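Local coordinates for FMN-dependent NADH:quinone oxidoreductase 1 (Bacillus anthracis, PDB 3U7I), which probably reduces quinones, and cleaves aromatic azo compounds to amines, with electrons from NADH passed through one bound FMN per subunit of a homodimer, at residues Ile47-Asp51 and Asp52-Met56. Residues are numbered along the deposited sequence; the frame is centred on the assembly and turned at random.
Sequences INLYD and DVVPM
Asp52 folds its carboxylate back over the end of the strand, laying OD2 against the backbone of Ile47 and Asn48. There Asp52 OD2 accepts from Asn48 N at 2.7 Å; the bond is nearly straight, 166°, though the donor sits above the carboxylate plane rather than in it. What brings the carboxylate to this donor is chi1 of -61°, which keeps CG beside the residue's own N. Asp52 N in turn donates to Asn48 O, also at 2.7 Å, so Asn48 and Asp52 hold each other by two bonds. A second donor, Asp51 N, reaches Asn48 O at 3.1 Å, and this carbonyl, gripped twice, closes a type I beta turn with Leu49 and Tyr50 at its centre.

Water 1 ties together Asn48 ND2, Asp51 OD2 and Asp52 OD1. By donating to both carboxylates it probably eases the repulsion between Asp51 OD2 and Asp52 OD1, 4.3 Å apart. The amide oxygen of Asn48 looks elsewhere, to Gln46 and Asn11. Water 2 bridges the two carbonyls Leu49 O and Asp52 O, donating to each.

On the buried side, Val54 presents CG2 to both aliphatic neighbours: Leu49 CD2 lies 3.8 Å away and Ile47 CD1 4.1 Å. Ile47 reaches that methyl with its chain fully extended (chi1 -179°, CG1 anti to the backbone N), and it crosses Val54 at about a right angle. Helix 111-120 packs on Ile47 and Leu49 through Tyr116, while Tyr50 and Met56 meet the second subunit.

The result is a type I beta turn over Asn48-Asp51, extended by the Asp52 N bond and with the Asp52 carboxylate returning to Asn48 N, leading the chain out of edge strand 43-48 at the carboxyl end of the parallel sheet, in the 2-1-3-4-5 strand order of the flavodoxin-like fold.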
ATOM      1  N   ILE C  47      -1.423   3.822  18.450  1.00 15.73           N
ATOM      2  CA  ILE C  47      -2.596   3.494  17.651  1.00 13.90           C
ATOM      3  C   ILE C  47      -2.365   2.135  17.007  1.00 12.44           C
ATOM      4  O   ILE C  47      -1.315   1.884  16.416  1.00 16.58           O
ATOM      5  CB  ILE C  47      -2.913   4.593  16.590  1.00 19.50           C
ATOM      6  CG1 ILE C  47      -4.165   4.237  15.776  1.00 19.07           C
ATOM      7  CG2 ILE C  47      -1.723   4.838  15.669  1.00 18.20           C
ATOM      8  CD1 ILE C  47      -4.576   5.330  14.796  1.00 19.97           C
ATOM      9  N   ASN C  48      -3.336   1.246  17.161  1.00 12.44           N
ATOM     10  CA  ASN C  48      -3.244  -0.093  16.601  1.00 14.17           C
ATOM     11  C   ASN C  48      -4.070  -0.149  15.331  1.00 14.93           C
ATOM     12  O   ASN C  48      -5.298  -0.145  15.389  1.00 17.66           O
ATOM     13  CB  ASN C  48      -3.737  -1.127  17.615  1.00 16.87           C
ATOM     14  CG  ASN C  48      -2.788  -1.298  18.791  1.00 17.62           C
ATOM     15  OD1 ASN C  48      -1.566  -1.250  18.638  1.00 17.63           O
ATOM     16  ND2 ASN C  48      -3.351  -1.503  19.974  1.00 16.89           N
ATOM     17  N   LEU C  49      -3.391  -0.189  14.185  1.00 16.38           N
ATOM     18  CA  LEU C  49      -4.058  -0.058  12.890  1.00 15.88           C
ATOM     19  C   LEU C  49      -4.987  -1.220  12.566  1.00 17.88           C
ATOM     20  O   LEU C  49      -5.884  -1.073  11.743  1.00 20.54           O
ATOM     21  CB  LEU C  49      -3.045   0.131  11.755  1.00 12.54           C
ATOM     22  CG  LEU C  49      -2.072   1.306  11.918  1.00 13.02           C
ATOM     23  CD1 LEU C  49      -1.241   1.516  10.646  1.00 13.77           C
ATOM     24  CD2 LEU C  49      -2.819   2.573  12.287  1.00 14.09           C
ATOM     25  N   TYR C  50      -4.789  -2.368  13.212  1.00 18.17           N
ATOM     26  CA  TYR C  50      -5.642  -3.531  12.957  1.00 18.61           C
ATOM     27  C   TYR C  50      -6.597  -3.824  14.118  1.00 22.62           C
ATOM     28  O   TYR C  50      -7.197  -4.899  14.190  1.00 23.41           O
ATOM     29  CB  TYR C  50      -4.792  -4.759  12.593  1.00 18.77           C
ATOM     30  CG  TYR C  50      -4.270  -4.677  11.180  1.00 16.66           C
ATOM     31  CD1 TYR C  50      -3.135  -3.923  10.867  1.00 14.13           C
ATOM     32  CD2 TYR C  50      -4.940  -5.316  10.148  1.00 16.57           C
ATOM     33  CE1 TYR C  50      -2.680  -3.834   9.556  1.00 15.31           C
ATOM     34  CE2 TYR C  50      -4.506  -5.230   8.852  1.00 16.84           C
ATOM     35  CZ  TYR C  50      -3.379  -4.496   8.553  1.00 15.63           C
ATOM     36  OH  TYR C  50      -2.986  -4.440   7.234  1.00 16.79           O
ATOM     37  N   ASP C  51      -6.743  -2.847  15.014  1.00 23.16           N
ATOM     38  CA  ASP C  51      -7.684  -2.963  16.125  1.00 26.28           C
ATOM     39  C   ASP C  51      -8.484  -1.674  16.323  1.00 25.07           C
ATOM     40  O   ASP C  51      -9.709  -1.713  16.479  1.00 26.97           O
ATOM     41  CB  ASP C  51      -6.953  -3.338  17.419  1.00 30.54           C
ATOM     42  CG  ASP C  51      -7.901  -3.779  18.520  1.00 31.84           C
ATOM     43  OD1 ASP C  51      -8.682  -4.736  18.298  1.00 29.28           O
ATOM     44  OD2 ASP C  51      -7.863  -3.159  19.605  1.00 33.59           O
ATOM     45  N   ASP C  52      -7.795  -0.537  16.325  1.00 22.63           N
ATOM     46  CA  ASP C  52      -8.473   0.753  16.427  1.00 23.61           C
ATOM     47  C   ASP C  52      -9.197   1.045  15.115  1.00 26.46           C
ATOM     48  O   ASP C  52      -8.934   0.396  14.097  1.00 29.16           O
ATOM     49  CB  ASP C  52      -7.487   1.886  16.746  1.00 21.56           C
ATOM     50  CG  ASP C  52      -6.772   1.687  18.068  1.00 25.26           C
ATOM     51  OD1 ASP C  52      -7.355   1.072  18.988  1.00 27.42           O
ATOM     52  OD2 ASP C  52      -5.618   2.141  18.188  1.00 26.95           O
ATOM     53  N   VAL C  53     -10.114   2.010  15.140  1.00 24.51           N
ATOM     54  CA  VAL C  53     -10.817   2.417  13.929  1.00 23.53           C
ATOM     55  C   VAL C  53      -9.934   3.371  13.131  1.00 21.37           C
ATOM     56  O   VAL C  53      -9.604   4.465  13.594  1.00 18.18           O
ATOM     57  CB  VAL C  53     -12.172   3.082  14.244  1.00 24.14           C
ATOM     58  CG1 VAL C  53     -12.912   3.426  12.959  1.00 22.52           C
ATOM     59  CG2 VAL C  53     -13.017   2.161  15.102  1.00 26.34           C
ATOM     60  N   VAL C  54      -9.526   2.927  11.945  1.00 19.66           N
ATOM     61  CA  VAL C  54      -8.754   3.765  11.025  1.00 19.36           C
ATOM     62  C   VAL C  54      -9.538   3.828   9.730  1.00 19.81           C
ATOM     63  O   VAL C  54      -9.472   2.893   8.917  1.00 18.31           O
ATOM     64  CB  VAL C  54      -7.340   3.197  10.768  1.00 18.41           C
ATOM     65  CG1 VAL C  54      -6.584   4.068   9.773  1.00 16.84           C
ATOM     66  CG2 VAL C  54      -6.557   3.059  12.088  1.00 20.07           C
ATOM     67  N   PRO C  55     -10.325   4.909   9.553  1.00 20.72           N
ATOM     68  CA  PRO C  55     -11.208   5.035   8.388  1.00 23.23           C
ATOM     69  C   PRO C  55     -10.488   4.881   7.045  1.00 21.68           C
ATOM     70  O   PRO C  55      -9.434   5.463   6.788  1.00 22.91           O
ATOM     71  CB  PRO C  55     -11.793   6.447   8.542  1.00 22.82           C
ATOM     72  CG  PRO C  55     -11.794   6.670  10.029  1.00 19.28           C
ATOM     73  CD  PRO C  55     -10.520   6.019  10.512  1.00 16.14           C
HETATM   74  N   MSE C  56     -11.088   4.070   6.191  1.00 20.49           N
HETATM   75  CA  MSE C  56     -10.634   3.885   4.831  1.00 19.38           C
HETATM   76  C   MSE C  56     -11.300   4.937   3.939  1.00 25.36           C
HETATM   77  O   MSE C  56     -12.472   5.260   4.143  1.00 28.89           O
HETATM   78  CB  MSE C  56     -11.073   2.491   4.386  1.00 16.36           C
HETATM   79  CG  MSE C  56     -10.748   2.154   2.982  1.00 16.37           C
HETATM   80 SE   MSE C  56     -11.584   0.467   2.588  0.67 29.04          SE
HETATM   81  CE  MSE C  56     -13.444   1.064   2.420  1.00 28.30           C
TER
HETATM   82  O   HOH W   1      -6.278  -1.243  20.251  1.00 33.42           O
HETATM   83  O   HOH W   2      -8.582  -1.365  12.202  1.00 20.94           O